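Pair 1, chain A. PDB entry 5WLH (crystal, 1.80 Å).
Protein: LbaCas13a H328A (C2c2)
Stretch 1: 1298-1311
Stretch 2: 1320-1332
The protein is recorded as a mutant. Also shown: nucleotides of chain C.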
# COMPACT_ATOMS: atom_id res chain seq x y z
N ASN A 1298 -0.73 11.58 14.85
CA ASN A 1298 -1.05 10.29 15.47
C ASN A 1298 -2.51 10.29 15.89
O ASN A 1298 -2.91 11.16 16.66
CB ASN A 1298 -0.23 10.04 16.72
CG ASN A 1298 1.14 9.56 16.45
OD1 ASN A 1298 1.42 8.37 16.49
ND2 ASN A 1298 2.04 10.50 16.22
N VAL A 1299 -3.29 9.31 15.43
CA VAL A 1299 -4.68 9.25 15.86
C VAL A 1299 -4.93 7.92 16.55
O VAL A 1299 -4.31 6.90 16.23
CB VAL A 1299 -5.66 9.49 14.68
CG1 VAL A 1299 -5.33 10.78 13.98
CG2 VAL A 1299 -5.67 8.30 13.71
N ARG A 1300 -5.82 7.95 17.55
CA ARG A 1300 -6.24 6.76 18.27
C ARG A 1300 -7.68 6.46 17.88
O ARG A 1300 -8.60 7.20 18.25
CB ARG A 1300 -6.11 6.95 19.78
CG ARG A 1300 -4.69 7.13 20.26
CD ARG A 1300 -4.64 7.27 21.80
NE ARG A 1300 -3.28 7.20 22.34
CZ ARG A 1300 -2.60 8.25 22.78
NH1 ARG A 1300 -3.16 9.46 22.76
NH2 ARG A 1300 -1.37 8.11 23.25
N PHE A 1301 -7.88 5.37 17.15
CA PHE A 1301 -9.20 4.99 16.69
C PHE A 1301 -10.03 4.42 17.82
O PHE A 1301 -9.53 3.77 18.73
CB PHE A 1301 -9.12 3.93 15.60
CG PHE A 1301 -8.52 4.41 14.34
CD1 PHE A 1301 -8.93 5.59 13.77
CD2 PHE A 1301 -7.58 3.62 13.68
CE1 PHE A 1301 -8.39 6.00 12.56
CE2 PHE A 1301 -7.04 4.03 12.48
CZ PHE A 1301 -7.44 5.23 11.93
N GLU A 1302 -11.33 4.65 17.73
CA GLU A 1302 -12.30 3.88 18.48
C GLU A 1302 -13.29 3.33 17.47
O GLU A 1302 -13.69 4.03 16.54
CB GLU A 1302 -13.00 4.73 19.54
CG GLU A 1302 -12.08 5.27 20.63
CD GLU A 1302 -11.74 4.26 21.72
OE1 GLU A 1302 -11.32 4.69 22.82
OE2 GLU A 1302 -11.88 3.04 21.48
N PHE A 1303 -13.66 2.08 17.65
CA PHE A 1303 -14.56 1.42 16.73
C PHE A 1303 -15.93 1.34 17.37
O PHE A 1303 -16.10 0.68 18.41
CB PHE A 1303 -14.01 0.05 16.38
CG PHE A 1303 -12.86 0.13 15.46
CD1 PHE A 1303 -11.62 0.58 15.91
CD2 PHE A 1303 -13.02 -0.18 14.12
CE1 PHE A 1303 -10.55 0.68 15.03
CE2 PHE A 1303 -11.95 -0.07 13.25
CZ PHE A 1303 -10.72 0.34 13.70
N VAL A 1304 -16.89 2.03 16.78
CA VAL A 1304 -18.21 2.14 17.38
C VAL A 1304 -19.23 1.87 16.28
O VAL A 1304 -18.91 1.20 15.29
CB VAL A 1304 -18.41 3.52 18.04
CG1 VAL A 1304 -17.46 3.66 19.21
CG2 VAL A 1304 -18.16 4.63 17.04
N SER A 1305 -20.45 2.36 16.45
CA SER A 1305 -21.52 1.97 15.55
C SER A 1305 -22.11 3.20 14.89
O SER A 1305 -22.27 4.25 15.52
CB SER A 1305 -22.62 1.21 16.30
OG SER A 1305 -22.13 -0.03 16.77
N GLY A 1306 -22.41 3.05 13.61
CA GLY A 1306 -23.12 4.03 12.82
C GLY A 1306 -24.28 3.36 12.12
O GLY A 1306 -24.80 2.35 12.58
N LYS A 1307 -24.66 3.92 10.98
CA LYS A 1307 -25.81 3.47 10.22
C LYS A 1307 -25.41 3.29 8.77
O LYS A 1307 -24.53 3.98 8.26
CB LYS A 1307 -26.98 4.49 10.29
CG LYS A 1307 -27.46 4.82 11.69
CD LYS A 1307 -28.14 3.62 12.32
CE LYS A 1307 -28.56 3.90 13.76
NZ LYS A 1307 -28.79 2.62 14.48
N LYS A 1308 -26.10 2.37 8.10
CA LYS A 1308 -25.94 2.21 6.67
C LYS A 1308 -27.27 1.77 6.09
O LYS A 1308 -28.07 1.13 6.77
CB LYS A 1308 -24.85 1.19 6.33
CG LYS A 1308 -25.16 -0.21 6.80
CD LYS A 1308 -24.11 -1.21 6.27
CE LYS A 1308 -24.27 -2.56 6.93
NZ LYS A 1308 -23.39 -3.62 6.34
N MET A 1309 -27.49 2.11 4.83
CA MET A 1309 -28.66 1.65 4.12
C MET A 1309 -28.38 0.32 3.42
O MET A 1309 -27.25 0.04 3.00
CB MET A 1309 -29.13 2.68 3.10
CG MET A 1309 -29.47 4.02 3.72
SD MET A 1309 -30.67 3.84 5.04
CE MET A 1309 -32.03 3.10 4.14
N ILE A 1310 -29.42 -0.50 3.34
CA ILE A 1310 -29.44 -1.72 2.54
C ILE A 1310 -30.45 -1.48 1.43
O ILE A 1310 -31.64 -1.28 1.71
CB ILE A 1310 -29.85 -2.94 3.38
CG1 ILE A 1310 -29.02 -3.02 4.66
CG2 ILE A 1310 -29.74 -4.22 2.54
CD1 ILE A 1310 -27.55 -3.27 4.42
N GLY A 1311 -29.99 -1.49 0.19
CA GLY A 1311 -30.84 -1.14 -0.93
C GLY A 1311 -30.77 0.35 -1.25
O GLY A 1311 -30.36 1.17 -0.44
N ALA A 1320 -35.29 0.63 0.60
CA ALA A 1320 -34.06 0.76 1.38
C ALA A 1320 -34.38 0.75 2.87
O ALA A 1320 -35.21 1.54 3.34
CB ALA A 1320 -33.33 2.04 0.99
N LYS A 1321 -33.74 -0.16 3.60
CA LYS A 1321 -33.84 -0.24 5.05
C LYS A 1321 -32.49 0.11 5.67
O LYS A 1321 -31.43 -0.12 5.08
CB LYS A 1321 -34.28 -1.63 5.50
CG LYS A 1321 -35.62 -2.10 4.92
CD LYS A 1321 -36.80 -1.78 5.83
CE LYS A 1321 -37.91 -2.82 5.71
NZ LYS A 1321 -39.26 -2.28 6.01
N GLU A 1322 -32.54 0.67 6.88
CA GLU A 1322 -31.34 1.12 7.58
C GLU A 1322 -30.91 0.10 8.63
O GLU A 1322 -31.74 -0.59 9.24
CB GLU A 1322 -31.60 2.47 8.25
CG GLU A 1322 -30.34 3.21 8.64
CD GLU A 1322 -30.63 4.44 9.48
OE1 GLU A 1322 -31.30 4.30 10.53
OE2 GLU A 1322 -30.17 5.54 9.09
N LYS A 1323 -29.61 -0.00 8.85
CA LYS A 1323 -29.11 -0.93 9.85
C LYS A 1323 -27.78 -0.41 10.39
O LYS A 1323 -27.25 0.59 9.91
CB LYS A 1323 -29.01 -2.35 9.29
CG LYS A 1323 -27.76 -2.63 8.48
CD LYS A 1323 -27.61 -4.13 8.23
CE LYS A 1323 -26.92 -4.82 9.38
NZ LYS A 1323 -26.72 -6.27 9.13
N GLU A 1324 -27.27 -1.09 11.41
CA GLU A 1324 -26.02 -0.67 12.03
C GLU A 1324 -24.84 -0.90 11.07
O GLU A 1324 -24.87 -1.79 10.22
CB GLU A 1324 -25.79 -1.41 13.34
CG GLU A 1324 -26.96 -1.28 14.31
CD GLU A 1324 -26.53 -0.86 15.68
OE1 GLU A 1324 -26.52 -1.72 16.59
OE2 GLU A 1324 -26.18 0.34 15.85
N CYS A 1325 -23.81 -0.07 11.21
CA CYS A 1325 -22.65 -0.10 10.34
C CYS A 1325 -21.42 0.17 11.19
O CYS A 1325 -21.51 0.90 12.17
CB CYS A 1325 -22.76 0.98 9.24
SG CYS A 1325 -21.36 1.08 8.06
N ALA A 1326 -20.28 -0.44 10.83
CA ALA A 1326 -19.04 -0.08 11.52
C ALA A 1326 -18.83 1.42 11.42
O ALA A 1326 -19.06 2.02 10.37
CB ALA A 1326 -17.84 -0.80 10.90
N ARG A 1327 -18.39 2.03 12.52
CA ARG A 1327 -18.05 3.44 12.50
C ARG A 1327 -16.67 3.59 13.12
O ARG A 1327 -16.47 3.26 14.29
CB ARG A 1327 -19.08 4.28 13.27
CG ARG A 1327 -18.77 5.77 13.22
CD ARG A 1327 -20.03 6.61 13.47
NE ARG A 1327 -20.10 7.02 14.86
CZ ARG A 1327 -19.41 8.03 15.36
NH1 ARG A 1327 -19.52 8.33 16.65
NH2 ARG A 1327 -18.61 8.75 14.58
N ILE A 1328 -15.72 4.03 12.31
CA ILE A 1328 -14.38 4.36 12.79
C ILE A 1328 -14.42 5.80 13.25
O ILE A 1328 -14.76 6.71 12.48
CB ILE A 1328 -13.32 4.16 11.69
CG1 ILE A 1328 -13.35 2.71 11.17
CG2 ILE A 1328 -11.97 4.57 12.20
CD1 ILE A 1328 -12.55 2.52 9.86
N THR A 1329 -14.08 6.02 14.51
CA THR A 1329 -14.01 7.40 14.95
C THR A 1329 -12.71 7.52 15.71
O THR A 1329 -11.92 6.57 15.73
CB THR A 1329 -15.23 7.77 15.80
OG1 THR A 1329 -15.26 9.19 15.96
CG2 THR A 1329 -15.18 7.07 17.14
N ILE A 1330 -12.47 8.68 16.30
CA ILE A 1330 -11.24 8.94 17.03
C ILE A 1330 -11.61 9.17 18.49
O ILE A 1330 -12.64 9.79 18.77
CB ILE A 1330 -10.48 10.12 16.41
CG1 ILE A 1330 -10.04 9.73 14.99
CG2 ILE A 1330 -9.28 10.49 17.24
CD1 ILE A 1330 -9.48 10.86 14.19
N ARG A 1331 -10.79 8.63 19.40
CA ARG A 1331 -11.03 8.76 20.83
C ARG A 1331 -11.35 10.21 21.19
O ARG A 1331 -10.63 11.13 20.80
CB ARG A 1331 -9.82 8.28 21.62
CG ARG A 1331 -10.14 7.75 23.02
CD ARG A 1331 -8.97 6.99 23.62
NE ARG A 1331 -7.85 7.88 23.91
CZ ARG A 1331 -6.74 7.51 24.56
NH1 ARG A 1331 -6.60 6.25 24.97
NH2 ARG A 1331 -5.78 8.40 24.79
N GLU A 1332 -12.47 10.41 21.90
CA GLU A 1332 -12.95 11.77 22.16
C GLU A 1332 -11.98 12.55 23.04
O GLU A 1332 -11.90 13.78 22.93
CB GLU A 1332 -14.34 11.72 22.79
CG GLU A 1332 -15.16 10.52 22.33
CD GLU A 1332 -16.55 10.46 22.95
OE1 GLU A 1332 -17.18 11.53 23.10
OE2 GLU A 1332 -17.00 9.34 23.28
P A C 3 -24.45 -10.29 9.90
OP1 A C 3 -23.10 -10.75 10.33
OP2 A C 3 -25.67 -10.77 10.60
O5' A C 3 -24.55 -8.71 9.94
C5' A C 3 -23.74 -7.97 10.80
C4' A C 3 -23.16 -6.79 10.09
O4' A C 3 -24.02 -5.65 10.32
C3' A C 3 -21.80 -6.38 10.64
O3' A C 3 -20.75 -7.05 9.97
C2' A C 3 -21.80 -4.88 10.49
O2' A C 3 -21.56 -4.52 9.14
C1' A C 3 -23.27 -4.56 10.79
N9 A C 3 -23.54 -4.45 12.23
C8 A C 3 -24.40 -5.25 12.97
N7 A C 3 -24.48 -4.91 14.24
C5 A C 3 -23.61 -3.82 14.33
C6 A C 3 -23.26 -2.98 15.41
N6 A C 3 -23.74 -3.15 16.64
N1 A C 3 -22.39 -1.96 15.18
C2 A C 3 -21.92 -1.81 13.93
N3 A C 3 -22.19 -2.53 12.84
C4 A C 3 -23.05 -3.52 13.11
P A C 6 -10.94 -5.77 17.20
OP1 A C 6 -11.93 -6.86 17.21
OP2 A C 6 -9.91 -5.65 18.27
O5' A C 6 -10.13 -5.86 15.82
C5' A C 6 -10.79 -6.24 14.61
C4' A C 6 -10.21 -5.51 13.41
O4' A C 6 -10.48 -4.10 13.53
C3' A C 6 -8.69 -5.57 13.27
O3' A C 6 -8.27 -6.76 12.65
C2' A C 6 -8.38 -4.32 12.47
O2' A C 6 -8.75 -4.51 11.10
C1' A C 6 -9.38 -3.35 13.07
N9 A C 6 -8.85 -2.59 14.21
C8 A C 6 -9.32 -2.60 15.49
N7 A C 6 -8.69 -1.78 16.29
C5 A C 6 -7.74 -1.18 15.45
C6 A C 6 -6.77 -0.22 15.69
N6 A C 6 -6.58 0.34 16.90
N1 A C 6 -6.00 0.17 14.64
C2 A C 6 -6.19 -0.39 13.44
N3 A C 6 -7.08 -1.33 13.10
C4 A C 6 -7.84 -1.67 14.16
P G C 5 -14.57 -5.99 13.23
OP1 G C 5 -13.30 -6.09 12.45
OP2 G C 5 -15.28 -7.24 13.64
O5' G C 5 -14.30 -5.18 14.55
C5' G C 5 -13.63 -3.93 14.54
C4' G C 5 -13.60 -3.36 15.94
O4' G C 5 -14.96 -3.03 16.34
C3' G C 5 -13.11 -4.30 17.03
O3' G C 5 -11.70 -4.36 17.12
C2' G C 5 -13.75 -3.70 18.28
O2' G C 5 -13.03 -2.55 18.68
C1' G C 5 -15.11 -3.27 17.73
N9 G C 5 -16.12 -4.34 17.90
C8 G C 5 -16.41 -5.34 17.01
N7 G C 5 -17.35 -6.15 17.42
C5 G C 5 -17.70 -5.63 18.67
C6 G C 5 -18.67 -6.09 19.60
O6 G C 5 -19.42 -7.07 19.49
N1 G C 5 -18.69 -5.29 20.74
C2 G C 5 -17.89 -4.19 20.94
N2 G C 5 -18.06 -3.53 22.10
N3 G C 5 -16.97 -3.74 20.09
C4 G C 5 -16.94 -4.52 18.98
O HOH W 1 -24.90 -6.18 6.84

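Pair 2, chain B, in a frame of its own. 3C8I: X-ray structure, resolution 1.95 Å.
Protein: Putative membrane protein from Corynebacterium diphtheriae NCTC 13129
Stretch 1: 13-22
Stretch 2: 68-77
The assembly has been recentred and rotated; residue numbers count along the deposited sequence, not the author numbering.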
# COMPACT_ATOMS: atom_id res chain seq x y z
N ASN B 13 12.04 15.83 14.33
CA ASN B 13 10.71 15.21 14.02
C ASN B 13 10.65 14.52 12.64
O ASN B 13 10.06 13.43 12.50
CB ASN B 13 9.58 16.24 14.15
CG ASN B 13 10.03 17.67 13.81
OD1 ASN B 13 10.84 17.89 12.91
ND2 ASN B 13 9.50 18.64 14.56
N TYR B 14 11.25 15.15 11.63
CA TYR B 14 11.38 14.55 10.29
C TYR B 14 12.83 14.75 9.87
O TYR B 14 13.13 15.60 9.03
CB TYR B 14 10.43 15.22 9.29
CG TYR B 14 8.99 14.72 9.33
CD1 TYR B 14 7.96 15.49 9.89
CD2 TYR B 14 8.66 13.48 8.77
CE1 TYR B 14 6.64 15.01 9.91
CE2 TYR B 14 7.35 13.00 8.78
CZ TYR B 14 6.35 13.77 9.35
OH TYR B 14 5.06 13.28 9.36
N ASP B 15 13.74 13.98 10.47
CA ASP B 15 15.16 14.32 10.31
C ASP B 15 15.85 13.71 9.09
O ASP B 15 15.33 12.80 8.46
CB ASP B 15 15.95 14.02 11.58
CG ASP B 15 16.56 15.27 12.14
OD1 ASP B 15 17.23 15.98 11.35
OD2 ASP B 15 16.36 15.55 13.36
N LEU B 16 17.00 14.27 8.76
CA LEU B 16 17.65 13.95 7.51
C LEU B 16 18.32 12.60 7.61
O LEU B 16 19.00 12.31 8.59
CB LEU B 16 18.70 15.01 7.17
CG LEU B 16 18.12 16.33 6.67
CD1 LEU B 16 19.24 17.37 6.58
CD2 LEU B 16 17.38 16.12 5.32
N VAL B 17 18.15 11.79 6.57
CA VAL B 17 18.88 10.55 6.42
C VAL B 17 19.59 10.57 5.07
O VAL B 17 19.08 11.14 4.10
CB VAL B 17 17.94 9.30 6.58
CG1 VAL B 17 17.27 9.31 7.96
CG2 VAL B 17 16.87 9.22 5.48
N PRO B 18 20.76 9.95 4.99
CA PRO B 18 21.34 9.78 3.66
C PRO B 18 20.61 8.70 2.86
O PRO B 18 20.19 7.68 3.43
CB PRO B 18 22.76 9.34 3.96
CG PRO B 18 22.68 8.68 5.27
CD PRO B 18 21.61 9.36 6.04
N ALA B 19 20.46 8.94 1.57
CA ALA B 19 20.02 7.91 0.63
C ALA B 19 20.90 7.97 -0.63
O ALA B 19 21.58 8.98 -0.88
CB ALA B 19 18.51 8.08 0.29
N MET B 20 20.90 6.90 -1.40
CA MET B 20 21.78 6.76 -2.54
C MET B 20 21.16 5.82 -3.55
O MET B 20 20.51 4.83 -3.18
CB MET B 20 23.13 6.18 -2.03
CG MET B 20 24.29 6.14 -3.05
SD MET B 20 25.87 5.67 -2.24
CE MET B 20 25.99 6.96 -1.05
N ILE B 21 21.39 6.09 -4.83
CA ILE B 21 20.90 5.22 -5.90
C ILE B 21 21.70 3.93 -5.87
O ILE B 21 22.93 3.93 -6.02
CB ILE B 21 20.96 5.85 -7.30
CG1 ILE B 21 20.21 7.20 -7.35
CG2 ILE B 21 20.45 4.83 -8.36
CD1 ILE B 21 20.30 7.91 -8.73
N ALA B 22 20.99 2.82 -5.67
CA ALA B 22 21.59 1.48 -5.52
C ALA B 22 21.44 0.65 -6.79
O ALA B 22 22.19 -0.30 -7.02
CB ALA B 22 20.95 0.76 -4.31
N GLY B 68 25.14 5.08 -7.06
CA GLY B 68 26.05 5.86 -6.21
C GLY B 68 25.72 7.33 -6.03
O GLY B 68 26.27 7.97 -5.14
N THR B 69 24.84 7.88 -6.87
CA THR B 69 24.41 9.27 -6.71
C THR B 69 23.79 9.50 -5.35
O THR B 69 22.88 8.76 -4.95
CB THR B 69 23.37 9.70 -7.79
OG1 THR B 69 23.99 9.73 -9.08
CG2 THR B 69 22.82 11.08 -7.47
N ARG B 70 24.25 10.53 -4.66
CA ARG B 70 23.72 10.87 -3.35
C ARG B 70 22.36 11.59 -3.42
O ARG B 70 22.15 12.49 -4.25
CB ARG B 70 24.68 11.76 -2.60
CG ARG B 70 26.04 11.16 -2.31
CD ARG B 70 26.87 12.23 -1.58
NE ARG B 70 28.00 11.65 -0.83
CZ ARG B 70 28.66 12.28 0.15
NH1 ARG B 70 28.32 13.51 0.55
NH2 ARG B 70 29.66 11.65 0.77
N ILE B 71 21.45 11.18 -2.54
CA ILE B 71 20.08 11.69 -2.46
C ILE B 71 19.77 11.99 -0.99
O ILE B 71 19.47 11.09 -0.23
CB ILE B 71 19.01 10.66 -2.94
CG1 ILE B 71 19.27 10.16 -4.37
CG2 ILE B 71 17.58 11.25 -2.83
CD1 ILE B 71 19.22 11.25 -5.43
N PRO B 72 19.83 13.26 -0.58
CA PRO B 72 19.40 13.59 0.77
C PRO B 72 17.91 13.28 0.96
O PRO B 72 17.10 13.60 0.09
CB PRO B 72 19.65 15.10 0.86
CG PRO B 72 20.52 15.41 -0.26
CD PRO B 72 20.28 14.44 -1.32
N ALA B 73 17.55 12.68 2.09
CA ALA B 73 16.22 12.11 2.29
C ALA B 73 15.75 12.37 3.72
O ALA B 73 16.52 12.86 4.57
CB ALA B 73 16.24 10.58 1.98
N VAL B 74 14.48 12.10 3.96
CA VAL B 74 13.95 12.00 5.31
C VAL B 74 13.11 10.73 5.45
O VAL B 74 12.54 10.24 4.46
CB VAL B 74 13.13 13.25 5.79
CG1 VAL B 74 13.94 14.55 5.60
CG2 VAL B 74 11.74 13.32 5.13
N ALA B 75 13.05 10.21 6.67
CA ALA B 75 12.22 9.05 6.98
C ALA B 75 10.84 9.60 7.25
O ALA B 75 10.60 10.25 8.30
CB ALA B 75 12.76 8.29 8.18
N VAL B 76 9.94 9.39 6.30
CA VAL B 76 8.65 10.08 6.33
C VAL B 76 7.64 9.35 7.19
O VAL B 76 6.87 10.01 7.91
CB VAL B 76 8.14 10.43 4.91
CG1 VAL B 76 7.65 9.21 4.18
CG2 VAL B 76 7.04 11.52 4.98
N THR B 77 7.68 8.02 7.20
CA THR B 77 6.75 7.24 8.01
C THR B 77 7.45 5.97 8.39
O THR B 77 8.49 5.62 7.78
CB THR B 77 5.43 6.84 7.24
OG1 THR B 77 5.75 6.14 6.02
CG2 THR B 77 4.59 8.07 6.90

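The sharpest difference lies at A:Gly1306, which superposes on B:Ala19 with the CA atoms 0.2 Å apart. In pair 1 this position has no side chain, and the arginine across the strands uses the space. An ideal CB on A:Gly1306 would lie 3.3 Å from A:Arg1327 CD, which is tight. In pair 2 the place of A:Arg1327 is taken by B:Ala73. Two methyl groups then meet, with B:Ala19 CB 3.8 Å from B:Ala73 CB. One pair thus sets a glycine beside a long side chain, and the other sets two small side chains together.

The shared geometry is an antiparallel pair of strands. The angle between their N-to-C directions is 131° in pair 1 and 129° in pair 2. Fourteen central residues superpose with an RMSD of 0.9 Å. The backbone bonds match as well. A:Val1304 N donates to A:Arg1327 O at 2.8 Å, and B:Val17 N donates to B:Ala73 O at 2.8 Å. A:Cys1325 N donates to A:Gly1306 O at 3.0 Å; at the matching positions B:Ile71 N donates to B:Ala19 O at 2.8 Å. The return bond in pair 2, B:Ala19 N to B:Ile71 O at 3.0 Å, is weak because it is bent to 128°. Its counterpart, A:Gly1306 N to A:Cys1325 O at 2.7 Å, is nearly straight at 171°.

A:Val1304 and B:Val17 are the same residue type with different neighbours. A:Val1304 CG2 lies over one face of the A:Arg1327 guanidinium, 3.8 Å from A:Arg1327 NE. B:Val17 CG2 packs 3.8 Å from B:Ala73 CB.

A:Phe1303 matches B:Leu16, and A:Ile1328 matches B:Val74. Both couples are apolar. A:Phe1303 CE2 lies 3.7 Å from A:Ile1328 CG1, and B:Leu16 CD2 lies 3.8 Å from B:Val74 CG1. The phenylalanine ring also carries A6 of chain C over one face, with A:Phe1303 CE1 3.3 Å from A6 N7.

A:Ser1305 matches B:Pro18. The serine OG donates to N1 of A3 of chain C at 2.5 Å. A proline has no such hydroxyl, and the B:Pro18 side chain comes no nearer to the other stretch than 5.6 Å, from B:Pro18 CB to B:Ile71 O.

A:Lys1307 and A:Glu1324 match B:Met20 and B:Arg70. Pair 1 has a long salt bridge here, A:Lys1307 NZ to A:Glu1324 OE2 at 3.7 Å. Pair 2 has a looser approach of aliphatic groups, B:Met20 CE to B:Arg70 CG at 4.4 Å.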